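Local atomic coordinates of Lmo0547 protein (Listeria monocytogenes, PDB entry 4R9N), a protein that probably acts as a carbohydrate-binding, DNA-binding transcriptional regulator of the SorC family, this construct being its putative sugar-binding domain. Residues Y134-E137 with V138-G142. Sequence-based numbering, arbitrary orientation.
Sequences YISE and VLEEG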
ATOM      1  N   TYR A 134      20.285   6.999 -10.518  1.00 39.73           N
ATOM      2  CA  TYR A 134      19.278   7.693  -9.698  1.00 41.46           C
ATOM      3  C   TYR A 134      18.109   6.763  -9.416  1.00 33.89           C
ATOM      4  O   TYR A 134      17.576   6.816  -8.309  1.00 34.58           O
ATOM      5  CB  TYR A 134      18.888   9.110 -10.173  1.00 49.01           C
ATOM      6  CG  TYR A 134      17.958   9.942  -9.207  1.00 57.44           C
ATOM      7  CD1 TYR A 134      18.433  10.738  -8.122  1.00 60.66           C
ATOM      8  CD2 TYR A 134      16.604   9.963  -9.426  1.00 62.79           C
ATOM      9  CE1 TYR A 134      17.533  11.487  -7.300  1.00 60.56           C
ATOM     10  CE2 TYR A 134      15.709  10.690  -8.624  1.00 60.39           C
ATOM     11  CZ  TYR A 134      16.135  11.462  -7.573  1.00 58.82           C
ATOM     12  OH  TYR A 134      15.082  12.134  -6.881  1.00 44.23           O
ATOM     13  N   ILE A 135      17.767   5.843 -10.318  1.00 28.30           N
ATOM     14  CA  ILE A 135      16.722   4.876  -9.990  1.00 25.86           C
ATOM     15  C   ILE A 135      17.161   3.986  -8.826  1.00 26.12           C
ATOM     16  O   ILE A 135      16.437   3.794  -7.832  1.00 21.33           O
ATOM     17  CB  ILE A 135      16.414   4.014 -11.192  1.00 27.26           C
ATOM     18  CG1 ILE A 135      15.754   4.909 -12.232  1.00 30.48           C
ATOM     19  CG2 ILE A 135      15.532   2.869 -10.809  1.00 26.47           C
ATOM     20  CD1 ILE A 135      15.667   4.285 -13.585  1.00 33.89           C
ATOM     21  N   SER A 136      18.374   3.437  -8.944  1.00 23.87           N
ATOM     22  CA  SER A 136      18.888   2.576  -7.900  0.70 26.57           C
ATOM     23  C   SER A 136      18.909   3.329  -6.553  1.00 24.36           C
ATOM     24  O   SER A 136      18.580   2.758  -5.539  1.00 25.12           O
ATOM     25  CB  SER A 136      20.310   2.064  -8.227  0.70 28.48           C
ATOM     26  OG  SER A 136      20.690   1.123  -7.221  0.70 33.59           O
ATOM     27  N   GLU A 137      19.312   4.592  -6.536  1.00 26.25           N
ATOM     28  CA  GLU A 137      19.372   5.271  -5.250  0.60 26.88           C
ATOM     29  C   GLU A 137      18.010   5.504  -4.628  1.00 26.00           C
ATOM     30  O   GLU A 137      17.867   5.367  -3.399  1.00 22.71           O
ATOM     31  CB  GLU A 137      20.138   6.581  -5.284  0.60 32.27           C
ATOM     32  CG  GLU A 137      19.960   7.449  -4.011  0.60 36.71           C
ATOM     33  CD  GLU A 137      20.335   6.819  -2.627  0.60 40.42           C
ATOM     34  OE1 GLU A 137      20.385   5.572  -2.399  0.60 39.47           O
ATOM     35  OE2 GLU A 137      20.559   7.629  -1.695  0.60 43.98           O
ATOM     36  N   VAL A 138      17.003   5.810  -5.441  1.00 21.15           N
ATOM     37  CA  VAL A 138      15.669   5.952  -4.878  1.00 20.20           C
ATOM     38  C   VAL A 138      15.107   4.603  -4.403  1.00 19.21           C
ATOM     39  O   VAL A 138      14.432   4.574  -3.361  1.00 19.52           O
ATOM     40  CB  VAL A 138      14.753   6.680  -5.870  1.00 19.30           C
ATOM     41  CG1 VAL A 138      13.320   6.728  -5.336  1.00 20.12           C
ATOM     42  CG2 VAL A 138      15.270   8.110  -6.076  1.00 21.73           C
ATOM     43  N   LEU A 139      15.341   3.518  -5.130  1.00 18.38           N
ATOM     44  CA  LEU A 139      14.941   2.225  -4.649  1.00 18.82           C
ATOM     45  C   LEU A 139      15.609   1.928  -3.317  1.00 19.97           C
ATOM     46  O   LEU A 139      14.966   1.385  -2.425  1.00 19.27           O
ATOM     47  CB  LEU A 139      15.198   1.103  -5.650  1.00 20.55           C
ATOM     48  CG  LEU A 139      14.415   1.161  -6.968  1.00 22.41           C
ATOM     49  CD1 LEU A 139      14.929   0.083  -7.938  1.00 23.22           C
ATOM     50  CD2 LEU A 139      12.933   1.053  -6.674  1.00 22.33           C
ATOM     51  N   GLU A 140      16.927   2.196  -3.191  1.00 21.62           N
ATOM     52  CA  GLU A 140      17.574   1.903  -1.912  1.00 22.87           C
ATOM     53  C   GLU A 140      17.052   2.744  -0.757  1.00 21.68           C
ATOM     54  O   GLU A 140      16.906   2.264   0.375  1.00 22.93           O
ATOM     55  CB  GLU A 140      19.082   2.075  -2.042  1.00 25.95           C
ATOM     56  CG  GLU A 140      19.733   1.043  -2.955  1.00 30.02           C
ATOM     57  CD  GLU A 140      19.537  -0.387  -2.476  1.00 35.62           C
ATOM     58  OE1 GLU A 140      19.392  -0.648  -1.237  1.00 37.41           O
ATOM     59  OE2 GLU A 140      19.518  -1.253  -3.366  1.00 40.52           O
ATOM     60  N   GLU A 141      16.765   4.005  -1.021  1.00 21.03           N
ATOM     61  CA  GLU A 141      16.076   4.886  -0.051  1.00 22.76           C
ATOM     62  C   GLU A 141      14.723   4.352   0.347  1.00 21.30           C
ATOM     63  O   GLU A 141      14.384   4.359   1.540  1.00 20.83           O
ATOM     64  CB  GLU A 141      15.982   6.318  -0.583  1.00 27.45           C
ATOM     65  CG  GLU A 141      17.329   6.996  -0.582  1.00 32.49           C
ATOM     66  CD  GLU A 141      17.480   8.240  -1.474  1.00 41.62           C
ATOM     67  OE1 GLU A 141      16.541   8.653  -2.199  1.00 45.08           O
ATOM     68  OE2 GLU A 141      18.620   8.780  -1.500  1.00 49.51           O
ATOM     69  N   GLY A 142      13.997   3.738  -0.600  1.00 20.07           N
ATOM     70  CA  GLY A 142      12.695   3.128  -0.246  1.00 19.93           C
ATOM     71  C   GLY A 142      12.850   1.998   0.766  1.00 20.56           C
ATOM     72  O   GLY A 142      11.977   1.754   1.624  1.00 19.95           O
TER
HETATM   73  O   HOH W   1      19.013  -0.316  -5.925  1.00 47.39           O
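With CG of Tyr134 set anti to the backbone N (chi1 -172°) and CG2 of Val138 beside its own backbone N, the methyl is carried over one face of the tyrosine ring, a CH-pi contact one turn apart in the alpha-helix 133-143. Val138 CG2 lies 3.9 Å from the centroid of the Tyr134 ring and 22° off its normal, displaced toward the rim on the CE2 side. Val138 also packs on Ile81 of strand 79-82 and so ties the helix to the parallel sheet of this Rossmann-like domain, while the Tyr134 ring meets that of Tyr115. The i to i+4 backbone ladder fixes the spacing: Leu139 N donates to Ile135 O at 2.9 Å, with an N-H...O angle of 172°. One residue further on, Ile135 and Leu139 run side by side in the same direction, Ile135 CG2 meeting Leu139 CD1 at 4.0 Å. A third i, i+4 pair, Ser136 and Glu140, is bridged by a water that donates to Ser136 O and to Glu140 OE2, the latter at 2.8 Å. Glu140 OE2 has a stronger partner in Lys143, a salt bridge within the same helix. Ser136 O receives two donors, the water at 3.1 Å and the backbone amide of Glu140. That amide bond, Glu140 N to Ser136 O, measures 2.9 Å.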